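Local coordinates for protein ATP phosphoribosyltransferase regulatory subunit (PDB 1USY) that forms a complex with HisG, is probably required for the first step of histidine biosynthesis and may let histidine exert feedback control on ATP phosphoribosyltransferase, at residues B[157-163]-B[177-183]. Coordinates in Å, arbitrary orientation, origin at the centre of the assembly. Residue numbers count along the deposited sequence, not the author numbering.
With HIS (histidine), chain N.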
loop_
_atom_site.group_PDB
_atom_site.type_symbol
_atom_site.label_atom_id
_atom_site.label_comp_id
_atom_site.label_asym_id
_atom_site.label_seq_id
_atom_site.Cartn_x
_atom_site.Cartn_y
_atom_site.Cartn_z
ATOM N N LYS B 157 -38.820 -10.551 -6.551
ATOM C CA LYS B 157 -40.172 -10.754 -7.066
ATOM C C LYS B 157 -40.355 -12.172 -7.621
ATOM O O LYS B 157 -41.184 -12.402 -8.521
ATOM C CB LYS B 157 -40.544 -9.730 -8.145
ATOM C CG LYS B 157 -40.182 -8.316 -7.840
ATOM C CD LYS B 157 -40.903 -7.327 -8.764
ATOM C CE LYS B 157 -41.155 -5.997 -8.026
ATOM N NZ LYS B 157 -41.523 -4.816 -8.860
ATOM N N ASN B 158 -39.560 -13.102 -7.097
ATOM C CA ASN B 158 -39.708 -14.519 -7.365
ATOM C C ASN B 158 -41.053 -15.092 -6.887
ATOM O O ASN B 158 -41.153 -15.906 -5.971
ATOM C CB ASN B 158 -38.543 -15.286 -6.776
ATOM C CG ASN B 158 -38.261 -16.567 -7.523
ATOM O OD1 ASN B 158 -37.116 -17.004 -7.617
ATOM N ND2 ASN B 158 -39.298 -17.180 -8.059
ATOM N N LEU B 159 -42.089 -14.687 -7.577
ATOM C CA LEU B 159 -43.426 -15.127 -7.290
ATOM C C LEU B 159 -43.597 -16.629 -7.458
ATOM O O LEU B 159 -44.415 -17.262 -6.755
ATOM C CB LEU B 159 -44.403 -14.388 -8.185
ATOM C CG LEU B 159 -45.828 -14.813 -7.913
ATOM C CD1 LEU B 159 -46.194 -14.514 -6.430
ATOM C CD2 LEU B 159 -46.762 -14.119 -8.887
ATOM N N ALA B 160 -42.832 -17.208 -8.380
ATOM C CA ALA B 160 -42.943 -18.653 -8.656
ATOM C C ALA B 160 -42.358 -19.549 -7.541
ATOM O O ALA B 160 -42.902 -20.632 -7.274
ATOM C CB ALA B 160 -42.309 -18.997 -9.999
ATOM N N GLU B 161 -41.260 -19.107 -6.919
ATOM C CA GLU B 161 -40.647 -19.834 -5.811
ATOM C C GLU B 161 -41.476 -19.663 -4.539
ATOM O O GLU B 161 -41.514 -20.545 -3.678
ATOM C CB GLU B 161 -39.231 -19.357 -5.558
ATOM C CG GLU B 161 -38.555 -20.123 -4.437
ATOM C CD GLU B 161 -37.330 -20.853 -4.903
ATOM O OE1 GLU B 161 -36.289 -20.180 -5.140
ATOM O OE2 GLU B 161 -37.417 -22.099 -5.042
ATOM N N ILE B 162 -42.135 -18.519 -4.423
ATOM C CA ILE B 162 -43.065 -18.325 -3.324
ATOM C C ILE B 162 -44.265 -19.276 -3.436
ATOM O O ILE B 162 -44.613 -19.935 -2.468
ATOM C CB ILE B 162 -43.492 -16.844 -3.218
ATOM C CG1 ILE B 162 -42.440 -16.068 -2.432
ATOM C CG2 ILE B 162 -44.844 -16.707 -2.536
ATOM C CD1 ILE B 162 -42.229 -14.670 -2.930
ATOM N N GLU B 163 -44.888 -19.356 -4.609
ATOM C CA GLU B 163 -46.012 -20.272 -4.788
ATOM C C GLU B 163 -45.597 -21.727 -4.516
ATOM O O GLU B 163 -46.363 -22.491 -3.933
ATOM C CB GLU B 163 -46.644 -20.139 -6.173
ATOM C CG GLU B 163 -46.825 -18.709 -6.625
ATOM C CD GLU B 163 -48.236 -18.387 -7.057
ATOM O OE1 GLU B 163 -48.476 -18.352 -8.296
ATOM O OE2 GLU B 163 -49.097 -18.150 -6.158
ATOM N N GLU B 177 -47.550 -13.079 -1.618
ATOM C CA GLU B 177 -47.868 -13.116 -3.043
ATOM C C GLU B 177 -48.608 -11.840 -3.496
ATOM O O GLU B 177 -48.435 -11.394 -4.629
ATOM C CB GLU B 177 -48.710 -14.357 -3.363
ATOM C CG GLU B 177 -47.964 -15.679 -3.139
ATOM C CD GLU B 177 -48.880 -16.884 -2.965
ATOM O OE1 GLU B 177 -50.097 -16.692 -2.698
ATOM O OE2 GLU B 177 -48.382 -18.037 -3.073
ATOM N N LYS B 178 -49.402 -11.251 -2.597
ATOM C CA LYS B 178 -50.227 -10.105 -2.951
ATOM C C LYS B 178 -49.369 -8.840 -3.067
ATOM O O LYS B 178 -49.497 -8.065 -4.036
ATOM C CB LYS B 178 -51.382 -9.934 -1.962
ATOM C CG LYS B 178 -52.578 -9.171 -2.497
ATOM C CD LYS B 178 -52.958 -8.034 -1.536
ATOM C CE LYS B 178 -53.989 -7.076 -2.143
ATOM N NZ LYS B 178 -53.668 -5.670 -1.793
ATOM N N ILE B 179 -48.475 -8.666 -2.101
ATOM C CA ILE B 179 -47.475 -7.602 -2.133
ATOM C C ILE B 179 -46.688 -7.587 -3.468
ATOM O O ILE B 179 -46.607 -6.560 -4.145
ATOM C CB ILE B 179 -46.561 -7.768 -0.896
ATOM C CG1 ILE B 179 -47.231 -7.106 0.304
ATOM C CG2 ILE B 179 -45.160 -7.234 -1.127
ATOM C CD1 ILE B 179 -46.597 -5.825 0.705
ATOM N N ILE B 180 -46.143 -8.732 -3.853
ATOM C CA ILE B 180 -45.433 -8.845 -5.123
ATOM C C ILE B 180 -46.368 -8.471 -6.296
ATOM O O ILE B 180 -46.130 -7.491 -6.989
ATOM C CB ILE B 180 -44.866 -10.260 -5.285
ATOM C CG1 ILE B 180 -43.858 -10.531 -4.175
ATOM C CG2 ILE B 180 -44.215 -10.415 -6.617
ATOM C CD1 ILE B 180 -43.356 -11.964 -4.119
ATOM N N GLU B 181 -47.429 -9.247 -6.484
ATOM C CA GLU B 181 -48.422 -8.990 -7.531
ATOM C C GLU B 181 -48.925 -7.499 -7.574
ATOM O O GLU B 181 -49.151 -6.936 -8.637
ATOM C CB GLU B 181 -49.599 -9.968 -7.368
ATOM C CG GLU B 181 -49.304 -11.381 -7.829
ATOM C CD GLU B 181 -50.531 -12.261 -7.812
ATOM O OE1 GLU B 181 -50.890 -12.769 -6.725
ATOM O OE2 GLU B 181 -51.161 -12.445 -8.881
ATOM N N ASP B 182 -49.075 -6.874 -6.418
ATOM C CA ASP B 182 -49.450 -5.473 -6.370
ATOM C C ASP B 182 -48.402 -4.623 -7.013
ATOM O O ASP B 182 -48.730 -3.696 -7.779
ATOM C CB ASP B 182 -49.673 -5.008 -4.935
ATOM C CG ASP B 182 -51.057 -5.358 -4.433
ATOM O OD1 ASP B 182 -51.313 -5.172 -3.213
ATOM O OD2 ASP B 182 -51.946 -5.844 -5.204
ATOM N N SER B 183 -47.150 -4.972 -6.718
ATOM C CA SER B 183 -45.993 -4.204 -7.131
ATOM C C SER B 183 -45.842 -4.313 -8.658
ATOM O O SER B 183 -45.105 -3.514 -9.274
ATOM C CB SER B 183 -44.741 -4.717 -6.397
ATOM O OG SER B 183 -44.094 -5.750 -7.150
HETATM C C HIS N . -33.230 -19.029 -5.192
HETATM O O HIS N . -32.053 -19.455 -5.272
HETATM C CB HIS N . -33.913 -21.274 -5.883
HETATM C CG HIS N . -33.009 -20.958 -7.018
HETATM N ND1 HIS N . -33.230 -21.445 -8.288
HETATM C CD2 HIS N . -31.901 -20.195 -7.060
HETATM C CE1 HIS N . -32.274 -20.976 -9.063
HETATM N NE2 HIS N . -31.470 -20.224 -8.343
HETATM O OXT HIS N . -33.363 -17.855 -4.883
#
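Helices 159-163 and 177-183, nearly antiparallel (161°, axes of these short segments 10.6 Å apart at closest), illustrate how helices can be held together largely by apolar side chains. E177 opens the second segment by lending its aliphatic stem: its CG lies 3.9 Å from CD1 of L159 and also packs on I162, while its OE2 faces a like charge, 3.2 Å from OE2 of E163. One turn on, I180, its CA-to-CB bond toward the partner, gives up the most surface, CG2 4.0 Å from CB of K157 and 4.3 Å from CB of L159. E181 closes the exposed margin, CG 3.9 Å from CD2 of L159. S183 turns OG back to O of I180 (2.7 Å) beside the aliphatic chain of K157, whose ammonium group forms a salt bridge with D224. K157, L159 and I180 help line the pocket of a second bound histidine, not the one beside E161. Helix 147-156 ends at K157 in a Schellman motif, and its L153 packs against I162; strand 220-223 leads into D224.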